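Long-range contacts in 433aa long hypothetical phosphoribosylglycinamide formyl transferase (PDB 2DWC), which is a protein of the ATP-grasp family, with a Rossmann-like N-terminal domain and a PurT-type C-terminal region, and binds adenosine-5'-diphosphate in this crystal: residues R295-M301 and E313-H317; A344-A350 and R385-L391; G354-R360 and I411-S417. All blocks are in the same frame, centred on the assembly; numbering follows the deposited sequence.

Contact 1 of 3, residues R295-M301 and E313-H317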
loop_
_atom_site.group_PDB
_atom_site.type_symbol
_atom_site.label_atom_id
_atom_site.label_comp_id
_atom_site.label_asym_id
_atom_site.label_seq_id
_atom_site.Cartn_x
_atom_site.Cartn_y
_atom_site.Cartn_z
ATOM N N ARG B 295 7.162 15.842 -10.963
ATOM C CA ARG B 295 7.194 14.532 -10.303
ATOM C C ARG B 295 6.256 14.602 -9.134
ATOM O O ARG B 295 5.766 15.681 -8.791
ATOM C CB ARG B 295 8.636 14.285 -9.786
ATOM C CG ARG B 295 9.234 15.386 -8.879
ATOM C CD ARG B 295 10.746 15.051 -8.608
ATOM N NE ARG B 295 11.563 16.224 -8.834
ATOM C CZ ARG B 295 12.276 16.512 -9.930
ATOM N NH1 ARG B 295 12.374 15.718 -11.035
ATOM N NH2 ARG B 295 12.873 17.685 -9.930
ATOM N N PRO B 296 6.008 13.457 -8.481
ATOM C CA PRO B 296 5.135 13.382 -7.305
ATOM C C PRO B 296 5.681 14.425 -6.299
ATOM O O PRO B 296 6.895 14.670 -6.221
ATOM C CB PRO B 296 5.361 11.957 -6.797
ATOM C CG PRO B 296 5.549 11.159 -8.070
ATOM C CD PRO B 296 6.395 12.101 -8.965
ATOM N N HIS B 297 4.787 15.028 -5.531
ATOM C CA HIS B 297 5.139 16.091 -4.620
ATOM C C HIS B 297 4.653 15.724 -3.210
ATOM O O HIS B 297 3.624 15.033 -3.066
ATOM C CB HIS B 297 4.417 17.361 -5.110
ATOM C CG HIS B 297 4.863 18.614 -4.435
ATOM N ND1 HIS B 297 6.159 19.081 -4.520
ATOM C CD2 HIS B 297 4.183 19.514 -3.685
ATOM C CE1 HIS B 297 6.258 20.216 -3.848
ATOM N NE2 HIS B 297 5.075 20.500 -3.332
ATOM N N ASP B 298 5.334 16.221 -2.182
ATOM C CA ASP B 298 4.928 15.851 -0.843
ATOM C C ASP B 298 3.482 16.131 -0.442
ATOM O O ASP B 298 2.871 15.309 0.234
ATOM C CB ASP B 298 5.918 16.413 0.208
ATOM C CG ASP B 298 6.171 17.908 0.070
ATOM O OD1 ASP B 298 7.163 18.381 0.681
ATOM O OD2 ASP B 298 5.397 18.615 -0.617
ATOM N N THR B 299 2.909 17.236 -0.911
ATOM C CA THR B 299 1.527 17.569 -0.541
ATOM C C THR B 299 0.587 16.491 -1.049
ATOM O O THR B 299 -0.469 16.250 -0.461
ATOM C CB THR B 299 1.127 18.921 -1.139
ATOM O OG1 THR B 299 1.209 18.838 -2.565
ATOM C CG2 THR B 299 2.095 20.032 -0.614
ATOM N N GLY B 300 1.012 15.825 -2.117
ATOM C CA GLY B 300 0.227 14.751 -2.710
ATOM C C GLY B 300 0.163 13.481 -1.884
ATOM O O GLY B 300 -0.545 12.564 -2.264
ATOM N N MET B 301 0.875 13.409 -0.757
ATOM C CA MET B 301 0.775 12.196 0.070
ATOM C C MET B 301 -0.645 12.000 0.564
ATOM O O MET B 301 -1.032 10.901 0.901
ATOM C CB MET B 301 1.769 12.211 1.248
ATOM C CG MET B 301 3.196 11.788 0.795
ATOM S SD MET B 301 4.302 11.616 2.237
ATOM C CE MET B 301 4.842 13.300 2.489
ATOM N N GLU B 313 -0.917 9.302 -5.901
ATOM C CA GLU B 313 -0.093 9.970 -6.902
ATOM C C GLU B 313 1.110 9.098 -7.277
ATOM O O GLU B 313 1.642 9.222 -8.372
ATOM C CB GLU B 313 0.415 11.368 -6.417
ATOM C CG GLU B 313 1.205 11.323 -5.092
ATOM C CD GLU B 313 2.023 12.606 -4.856
ATOM O OE1 GLU B 313 2.541 12.759 -3.719
ATOM O OE2 GLU B 313 2.166 13.423 -5.807
ATOM N N PHE B 314 1.569 8.257 -6.342
ATOM C CA PHE B 314 2.742 7.410 -6.630
ATOM C C PHE B 314 2.442 6.319 -7.627
ATOM O O PHE B 314 3.271 6.034 -8.519
ATOM C CB PHE B 314 3.242 6.845 -5.288
ATOM C CG PHE B 314 3.422 7.918 -4.278
ATOM C CD1 PHE B 314 4.389 8.893 -4.457
ATOM C CD2 PHE B 314 2.541 8.010 -3.182
ATOM C CE1 PHE B 314 4.500 9.976 -3.573
ATOM C CE2 PHE B 314 2.637 9.074 -2.285
ATOM C CZ PHE B 314 3.618 10.072 -2.480
ATOM N N ALA B 315 1.271 5.697 -7.477
ATOM C CA ALA B 315 0.840 4.663 -8.377
ATOM C C ALA B 315 0.435 5.306 -9.720
ATOM O O ALA B 315 0.632 4.688 -10.764
ATOM C CB ALA B 315 -0.377 3.894 -7.774
ATOM N N LEU B 316 -0.100 6.528 -9.681
ATOM C CA LEU B 316 -0.483 7.200 -10.953
ATOM C C LEU B 316 0.805 7.476 -11.725
ATOM O O LEU B 316 0.867 7.269 -12.927
ATOM C CB LEU B 316 -1.194 8.522 -10.694
ATOM C CG LEU B 316 -2.626 8.320 -10.178
ATOM C CD1 LEU B 316 -3.199 9.648 -9.687
ATOM C CD2 LEU B 316 -3.510 7.720 -11.310
ATOM N N HIS B 317 1.824 7.950 -11.020
ATOM C CA HIS B 317 3.109 8.230 -11.672
ATOM C C HIS B 317 3.689 6.952 -12.251
ATOM O O HIS B 317 4.134 6.922 -13.390
ATOM C CB HIS B 317 4.102 8.790 -10.631
ATOM C CG HIS B 317 5.330 9.417 -11.210
ATOM N ND1 HIS B 317 5.293 10.398 -12.180
ATOM C CD2 HIS B 317 6.637 9.246 -10.895
ATOM C CE1 HIS B 317 6.522 10.819 -12.426
ATOM N NE2 HIS B 317 7.363 10.136 -11.659
#
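Pro296 meets His317 face-on where the loop 295-301 passes the first turn of helix 313-322. The pyrrolidine ring crosses the imidazole at about a right angle, and its CD sits 3.4 Å from the centroid of the His317 ring, only 10° off the normal, a CH-pi contact over one face. The imidazole is placed for this by its first torsion (chi1 -166°), which swings CG opposite the backbone N, and ND1 is tied to the backbone N of Ile275 in strand 274-283.

Glu313 does the polar work. Its CG is wedged between backbone N and carbonyl carbon (chi1 56°), and the extended chain beyond brings the carboxylate up to the backbone of His297 and Gly300, with OE1 3.1 Å from Gly300 C. OE2 accepts the N-H of His297 at 3.1 Å on its syn side, while OE1 lies 2.6 Å from His297 O. Glu313 CG lies over the centre of the Phe314 ring, whose plane is met at the edge by Met301 CG, 3.7 Å from Phe314 CZ.

This loop follows strand 286-293 of the ATP-grasp domain; the His297 side chain lies about 7 Å from the bound ADP without lining its pocket. Two oxygens as close as Glu313 OE1 and His297 O suggest that the carboxyl group probably carries a proton; a buried site beside a carbonyl oxygen would be expected to favour the neutral acid.

Contact 2 of 3, residues A344-A350 and R385-L391. With SO4 (sulfate ion), chain F.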
loop_
_atom_site.group_PDB
_atom_site.type_symbol
_atom_site.label_atom_id
_atom_site.label_comp_id
_atom_site.label_asym_id
_atom_site.label_seq_id
_atom_site.Cartn_x
_atom_site.Cartn_y
_atom_site.Cartn_z
ATOM N N ALA B 344 -6.693 14.083 4.647
ATOM C CA ALA B 344 -5.681 15.081 4.940
ATOM C C ALA B 344 -4.470 14.411 5.538
ATOM O O ALA B 344 -4.554 13.279 6.027
ATOM C CB ALA B 344 -6.236 16.088 5.985
ATOM N N THR B 345 -3.358 15.136 5.535
ATOM C CA THR B 345 -2.114 14.659 6.146
ATOM C C THR B 345 -1.560 15.752 7.039
ATOM O O THR B 345 -1.921 16.926 6.909
ATOM C CB THR B 345 -0.996 14.373 5.120
ATOM O OG1 THR B 345 -0.530 15.619 4.570
ATOM C CG2 THR B 345 -1.478 13.453 4.019
ATOM N N HIS B 346 -0.719 15.362 7.990
ATOM C CA HIS B 346 0.011 16.320 8.792
ATOM C C HIS B 346 1.391 15.676 9.007
ATOM O O HIS B 346 1.486 14.485 9.338
ATOM C CB HIS B 346 -0.673 16.597 10.133
ATOM C CG HIS B 346 -0.108 17.798 10.826
ATOM N ND1 HIS B 346 1.149 17.802 11.400
ATOM C CD2 HIS B 346 -0.583 19.067 10.943
ATOM C CE1 HIS B 346 1.428 19.021 11.835
ATOM N NE2 HIS B 346 0.398 19.807 11.567
ATOM N N VAL B 347 2.452 16.437 8.770
ATOM C CA VAL B 347 3.797 15.884 8.938
ATOM C C VAL B 347 4.167 15.574 10.373
ATOM O O VAL B 347 3.570 16.097 11.321
ATOM C CB VAL B 347 4.868 16.861 8.351
ATOM C CG1 VAL B 347 4.518 17.170 6.894
ATOM C CG2 VAL B 347 4.927 18.162 9.183
ATOM N N ILE B 348 5.132 14.658 10.512
ATOM C CA ILE B 348 5.704 14.279 11.806
ATOM C C ILE B 348 7.171 14.625 11.570
ATOM O O ILE B 348 7.884 13.938 10.815
ATOM C CB ILE B 348 5.527 12.776 12.087
ATOM C CG1 ILE B 348 4.011 12.451 12.225
ATOM C CG2 ILE B 348 6.244 12.423 13.375
ATOM C CD1 ILE B 348 3.719 10.938 12.271
ATOM N N LYS B 349 7.613 15.731 12.175
ATOM C CA LYS B 349 8.985 16.211 11.951
ATOM C C LYS B 349 9.852 16.121 13.178
ATOM O O LYS B 349 9.372 16.308 14.289
ATOM C CB LYS B 349 8.984 17.671 11.482
ATOM C CG LYS B 349 8.089 17.960 10.299
ATOM C CD LYS B 349 8.569 19.194 9.538
ATOM C CE LYS B 349 8.919 20.335 10.493
ATOM N NZ LYS B 349 9.679 21.402 9.773
ATOM N N ALA B 350 11.143 15.855 12.972
ATOM C CA ALA B 350 12.047 15.725 14.109
ATOM C C ALA B 350 12.418 17.098 14.627
ATOM O O ALA B 350 12.648 18.018 13.836
ATOM C CB ALA B 350 13.334 14.971 13.695
ATOM N N ARG B 385 13.911 17.324 9.948
ATOM C CA ARG B 385 13.712 16.224 8.981
ATOM C C ARG B 385 12.308 15.622 9.116
ATOM O O ARG B 385 11.849 15.380 10.218
ATOM C CB ARG B 385 14.751 15.109 9.197
ATOM C CG ARG B 385 14.818 14.072 8.045
ATOM C CD ARG B 385 15.914 13.010 8.237
ATOM N NE ARG B 385 16.400 12.658 6.891
ATOM C CZ ARG B 385 17.404 11.829 6.641
ATOM N NH1 ARG B 385 18.051 11.237 7.643
ATOM N NH2 ARG B 385 17.776 11.614 5.380
ATOM N N ARG B 386 11.634 15.363 7.994
ATOM C CA ARG B 386 10.310 14.757 8.073
ATOM C C ARG B 386 10.521 13.253 8.249
ATOM O O ARG B 386 11.128 12.606 7.378
ATOM C CB ARG B 386 9.559 14.970 6.771
ATOM C CG ARG B 386 8.102 14.666 6.895
ATOM C CD ARG B 386 7.435 14.983 5.548
ATOM N NE ARG B 386 7.489 16.420 5.276
ATOM C CZ ARG B 386 7.683 16.955 4.072
ATOM N NH1 ARG B 386 7.851 16.179 3.010
ATOM N NH2 ARG B 386 7.696 18.276 3.930
ATOM N N LEU B 387 10.012 12.712 9.351
ATOM C CA LEU B 387 10.168 11.284 9.662
ATOM C C LEU B 387 8.924 10.462 9.398
ATOM O O LEU B 387 8.986 9.211 9.386
ATOM C CB LEU B 387 10.593 11.115 11.131
ATOM C CG LEU B 387 11.945 11.763 11.437
ATOM C CD1 LEU B 387 12.367 11.348 12.880
ATOM C CD2 LEU B 387 12.999 11.300 10.391
ATOM N N GLY B 388 7.781 11.127 9.185
ATOM C CA GLY B 388 6.571 10.355 8.905
ATOM C C GLY B 388 5.399 11.277 8.670
ATOM O O GLY B 388 5.592 12.496 8.571
ATOM N N ILE B 389 4.202 10.714 8.549
ATOM C CA ILE B 389 3.002 11.547 8.397
ATOM C C ILE B 389 1.821 10.892 9.090
ATOM O O ILE B 389 1.759 9.668 9.213
ATOM C CB ILE B 389 2.509 11.732 6.914
ATOM C CG1 ILE B 389 2.439 10.357 6.205
ATOM C CG2 ILE B 389 3.352 12.769 6.197
ATOM C CD1 ILE B 389 1.572 10.394 4.953
ATOM N N ALA B 390 0.887 11.718 9.554
ATOM C CA ALA B 390 -0.375 11.196 10.046
ATOM C C ALA B 390 -1.324 11.376 8.833
ATOM O O ALA B 390 -1.244 12.386 8.115
ATOM C CB ALA B 390 -0.898 12.050 11.250
ATOM N N LEU B 391 -2.201 10.393 8.601
ATOM C CA LEU B 391 -3.179 10.428 7.489
ATOM C C LEU B 391 -4.549 10.272 8.140
ATOM O O LEU B 391 -4.699 9.453 9.034
ATOM C CB LEU B 391 -3.021 9.204 6.589
ATOM C CG LEU B 391 -2.132 9.206 5.358
ATOM C CD1 LEU B 391 -2.106 7.783 4.770
ATOM C CD2 LEU B 391 -2.697 10.183 4.334
HETATM S S SO4 F . 15.760 14.075 3.566
HETATM O O1 SO4 F . 16.451 15.221 4.244
HETATM O O2 SO4 F . 14.993 14.607 2.391
HETATM O O3 SO4 F . 16.786 13.082 3.106
HETATM O O4 SO4 F . 14.832 13.417 4.543
#
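Ile348 O accepts from two successive residues of the facing strand, Leu387 N at 2.9 Å and Gly388 N at 3.3 Å, which makes this antiparallel ladder a worked example of the classic beta bulge. Strands 343-349 and 386-393 belong to the large mixed sheet, and the bulge shifts their register by one residue.

The tight part lies on the Ala344 side of the bulge. His346 and Ala390 form a hydrogen-bonded pair, with Ala390 N 2.8 Å from His346 O, and on the face bearing Thr345 and Leu391 the two side chains run side by side, CG2 of Thr345 3.5 Å from CD2 of Leu391. On the other face Ile348 lays CD1 over the backbone of Ile389, while helix 397-409 covers Ala390. Arg386 reaches back across Val347; its NE, buried 3.5 Å from Val347 CG1, has no polar partner in the model, although NH2 forms a salt bridge with Asp241 and NH1 is also paired.

Past the bulge the backbone stays closed, Ala350 N bonding to Arg385 O at 2.9 Å, and the looser side lies in the partly exposed side chains of Lys349, Arg385 and Arg386. Arg385 NH1 bonds to Glu380 O, while NE meets O4 and NH2 meets O3, each at 2.9 Å, of a sulfate ion probably carried over from crystallisation.

Contact 3 of 3, residues G354-R360 and I411-S417. With SO4 (sulfate ion), chain G.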
loop_
_atom_site.group_PDB
_atom_site.type_symbol
_atom_site.label_atom_id
_atom_site.label_comp_id
_atom_site.label_asym_id
_atom_site.label_seq_id
_atom_site.Cartn_x
_atom_site.Cartn_y
_atom_site.Cartn_z
ATOM N N GLY B 354 20.009 12.763 15.442
ATOM C CA GLY B 354 20.563 11.543 15.970
ATOM C C GLY B 354 20.139 10.291 15.234
ATOM O O GLY B 354 19.211 10.297 14.426
ATOM N N TYR B 355 20.830 9.206 15.539
ATOM C CA TYR B 355 20.545 7.922 14.911
ATOM C C TYR B 355 19.465 7.137 15.623
ATOM O O TYR B 355 19.151 7.408 16.795
ATOM C CB TYR B 355 21.833 7.104 14.901
ATOM C CG TYR B 355 22.100 6.427 13.605
ATOM C CD1 TYR B 355 21.724 5.095 13.403
ATOM C CD2 TYR B 355 22.695 7.119 12.557
ATOM C CE1 TYR B 355 21.947 4.477 12.181
ATOM C CE2 TYR B 355 22.912 6.510 11.311
ATOM C CZ TYR B 355 22.542 5.197 11.133
ATOM O OH TYR B 355 22.770 4.554 9.948
ATOM N N SER B 356 18.881 6.173 14.900
ATOM C CA SER B 356 17.872 5.242 15.459
ATOM C C SER B 356 16.651 5.940 16.065
ATOM O O SER B 356 16.359 5.776 17.256
ATOM C CB SER B 356 18.526 4.344 16.548
ATOM O OG SER B 356 19.765 3.779 16.050
ATOM N N PRO B 357 15.900 6.682 15.245
ATOM C CA PRO B 357 14.722 7.376 15.806
ATOM C C PRO B 357 13.692 6.432 16.398
ATOM O O PRO B 357 13.593 5.234 15.992
ATOM C CB PRO B 357 14.143 8.136 14.593
ATOM C CG PRO B 357 15.387 8.317 13.658
ATOM C CD PRO B 357 16.076 6.963 13.801
ATOM N N ARG B 358 12.926 6.921 17.390
ATOM C CA ARG B 358 11.876 6.086 17.954
ATOM C C ARG B 358 10.703 7.049 18.201
ATOM O O ARG B 358 10.890 8.275 18.394
ATOM C CB ARG B 358 12.312 5.329 19.233
ATOM C CG ARG B 358 13.070 6.018 20.253
ATOM C CD ARG B 358 13.324 4.978 21.372
ATOM N NE ARG B 358 14.466 4.112 21.104
ATOM C CZ ARG B 358 14.681 2.926 21.686
ATOM N NH1 ARG B 358 13.813 2.437 22.576
ATOM N NH2 ARG B 358 15.775 2.221 21.409
ATOM N N PHE B 359 9.507 6.495 18.127
ATOM C CA PHE B 359 8.295 7.298 18.203
ATOM C C PHE B 359 7.419 6.784 19.303
ATOM O O PHE B 359 7.179 5.576 19.384
ATOM C CB PHE B 359 7.537 7.142 16.881
ATOM C CG PHE B 359 8.355 7.426 15.670
ATOM C CD1 PHE B 359 9.127 6.427 15.066
ATOM C CD2 PHE B 359 8.406 8.724 15.158
ATOM C CE1 PHE B 359 9.934 6.729 13.975
ATOM C CE2 PHE B 359 9.224 9.025 14.068
ATOM C CZ PHE B 359 9.994 7.996 13.484
ATOM N N ARG B 360 6.906 7.662 20.159
ATOM C CA ARG B 360 5.991 7.139 21.176
ATOM C C ARG B 360 4.693 7.927 21.158
ATOM O O ARG B 360 4.558 8.896 20.439
ATOM C CB ARG B 360 6.604 7.137 22.581
ATOM C CG ARG B 360 6.798 8.515 23.178
ATOM C CD ARG B 360 7.319 8.368 24.620
ATOM N NE ARG B 360 7.450 9.689 25.231
ATOM C CZ ARG B 360 8.024 9.938 26.408
ATOM N NH1 ARG B 360 8.545 8.951 27.151
ATOM N NH2 ARG B 360 8.085 11.198 26.835
ATOM N N ILE B 411 2.215 12.296 18.771
ATOM C CA ILE B 411 3.454 11.525 18.682
ATOM C C ILE B 411 4.692 12.295 19.140
ATOM O O ILE B 411 4.890 13.457 18.761
ATOM C CB ILE B 411 3.612 10.996 17.237
ATOM C CG1 ILE B 411 2.482 9.967 16.973
ATOM C CG2 ILE B 411 5.013 10.340 17.052
ATOM C CD1 ILE B 411 2.282 9.697 15.535
ATOM N N GLU B 412 5.493 11.678 20.009
ATOM C CA GLU B 412 6.745 12.299 20.468
ATOM C C GLU B 412 7.873 11.461 19.896
ATOM O O GLU B 412 7.712 10.246 19.694
ATOM C CB GLU B 412 6.853 12.271 22.004
ATOM C CG GLU B 412 5.775 13.139 22.658
ATOM C CD GLU B 412 6.051 13.360 24.115
ATOM O OE1 GLU B 412 6.714 12.498 24.721
ATOM O OE2 GLU B 412 5.595 14.393 24.653
ATOM N N LEU B 413 9.005 12.101 19.657
ATOM C CA LEU B 413 10.153 11.399 19.068
ATOM C C LEU B 413 11.449 11.619 19.809
ATOM O O LEU B 413 11.644 12.660 20.460
ATOM C CB LEU B 413 10.396 11.882 17.617
ATOM C CG LEU B 413 9.300 12.599 16.834
ATOM C CD1 LEU B 413 9.833 13.069 15.485
ATOM C CD2 LEU B 413 8.135 11.655 16.627
ATOM N N ARG B 414 12.350 10.642 19.723
ATOM C CA ARG B 414 13.672 10.845 20.294
ATOM C C ARG B 414 14.638 10.042 19.453
ATOM O O ARG B 414 14.216 9.284 18.574
ATOM C CB ARG B 414 13.767 10.400 21.753
ATOM C CG ARG B 414 13.870 8.875 22.015
ATOM C CD ARG B 414 14.435 8.711 23.456
ATOM N NE ARG B 414 14.483 7.330 23.961
ATOM C CZ ARG B 414 15.451 6.456 23.702
ATOM N NH1 ARG B 414 16.471 6.797 22.917
ATOM N NH2 ARG B 414 15.426 5.249 24.270
ATOM N N THR B 415 15.932 10.242 19.676
ATOM C CA THR B 415 16.919 9.448 18.941
ATOM C C THR B 415 17.767 8.755 19.983
ATOM O O THR B 415 17.531 8.885 21.182
ATOM C CB THR B 415 17.777 10.305 18.022
ATOM O OG1 THR B 415 18.477 11.277 18.802
ATOM C CG2 THR B 415 16.887 11.048 17.018
ATOM N N ARG B 416 18.779 8.034 19.529
ATOM C CA ARG B 416 19.618 7.242 20.397
ATOM C C ARG B 416 20.289 8.094 21.455
ATOM O O ARG B 416 20.476 7.653 22.597
ATOM C CB ARG B 416 20.662 6.552 19.490
ATOM C CG ARG B 416 21.623 5.703 20.091
ATOM C CD ARG B 416 22.300 4.866 18.996
ATOM N NE ARG B 416 22.201 3.524 19.525
ATOM C CZ ARG B 416 22.717 3.156 20.694
ATOM N NH1 ARG B 416 23.404 4.036 21.432
ATOM N NH2 ARG B 416 22.458 1.954 21.169
ATOM N N SER B 417 20.618 9.317 21.064
ATOM C CA SER B 417 21.303 10.274 21.910
ATOM C C SER B 417 20.519 11.583 22.127
ATOM O O SER B 417 21.090 12.669 22.051
ATOM C CB SER B 417 22.660 10.608 21.283
ATOM O OG SER B 417 22.473 11.275 20.035
HETATM S S SO4 G . 12.764 5.414 27.084
HETATM O O1 SO4 G . 14.127 5.677 27.651
HETATM O O2 SO4 G . 11.824 6.506 27.501
HETATM O O3 SO4 G . 12.847 5.362 25.585
HETATM O O4 SO4 G . 12.257 4.095 27.586
#
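Two guanidinium groups lie flat on each other where Arg358 and Arg414 run side by side, centres 4.1 Å apart and planes 7° from parallel. One face of Arg414 takes Arg358 CD over its centre, and one face of Arg358 takes Arg414 NH2, offset toward the rim. At the edge of Arg414, NE and NH2 both donate to O3 of a sulfate ion, at 3.0 and 2.9 Å; Trp420 NE1 also donates a hydrogen bond to the sulfate. NH1 of Arg414 turns back to Thr415 O, which helps fix the rotation of the plane.

On the same side of the sheet Arg360 holds Glu412 side-on in a salt bridge. Its NE and NH2 both donate to the one oxygen OE1, NH2 at 2.8 Å, with carboxylate and guanidinium 25° from coplanar. The reach comes from a chain extended from CG to NE after a first torsion of 70°, and the guanidinium also makes a cation-pi contact with Trp420.

The backbones form an antiparallel ladder of strands 358-360 and 412-414, continued within the chain by 421-422 and across the dimer interface, where Phe359 and Arg360 pair with a strand of the second subunit. On the other face, Leu413 CD2 comes 3.3 Å from CD2 of Phe359 at the ring edge. Beyond the ladder Arg416 N bonds to Tyr355 O at 2.8 Å, and Arg416 NE and Ser356 OG both reach Asp17 of the second subunit.

The three contacts run outward from the middle of the chain: their centres lie about 6, 15 and 26 Å from its centre. Contacts 1 and 2 touch through a salt bridge, Asp298 OD1 to Arg386 NH1 at 3.3 Å, and through Met301, whose CE lies 4.0 Å from Ile389 CG2. Contacts 2 and 3 meet through apolar side chains, Ile348 CD1 being 3.8 Å from Ile411 CD1, and their segments alternate along the chain. Contacts 1 and 3 stay about 13 Å apart at their nearest atoms. The side chains of His297 (contact 1) and Arg386 (contact 2) lie about 7 and 11 Å from bound ADP, so neither touches it; contact 3 faces the second subunit.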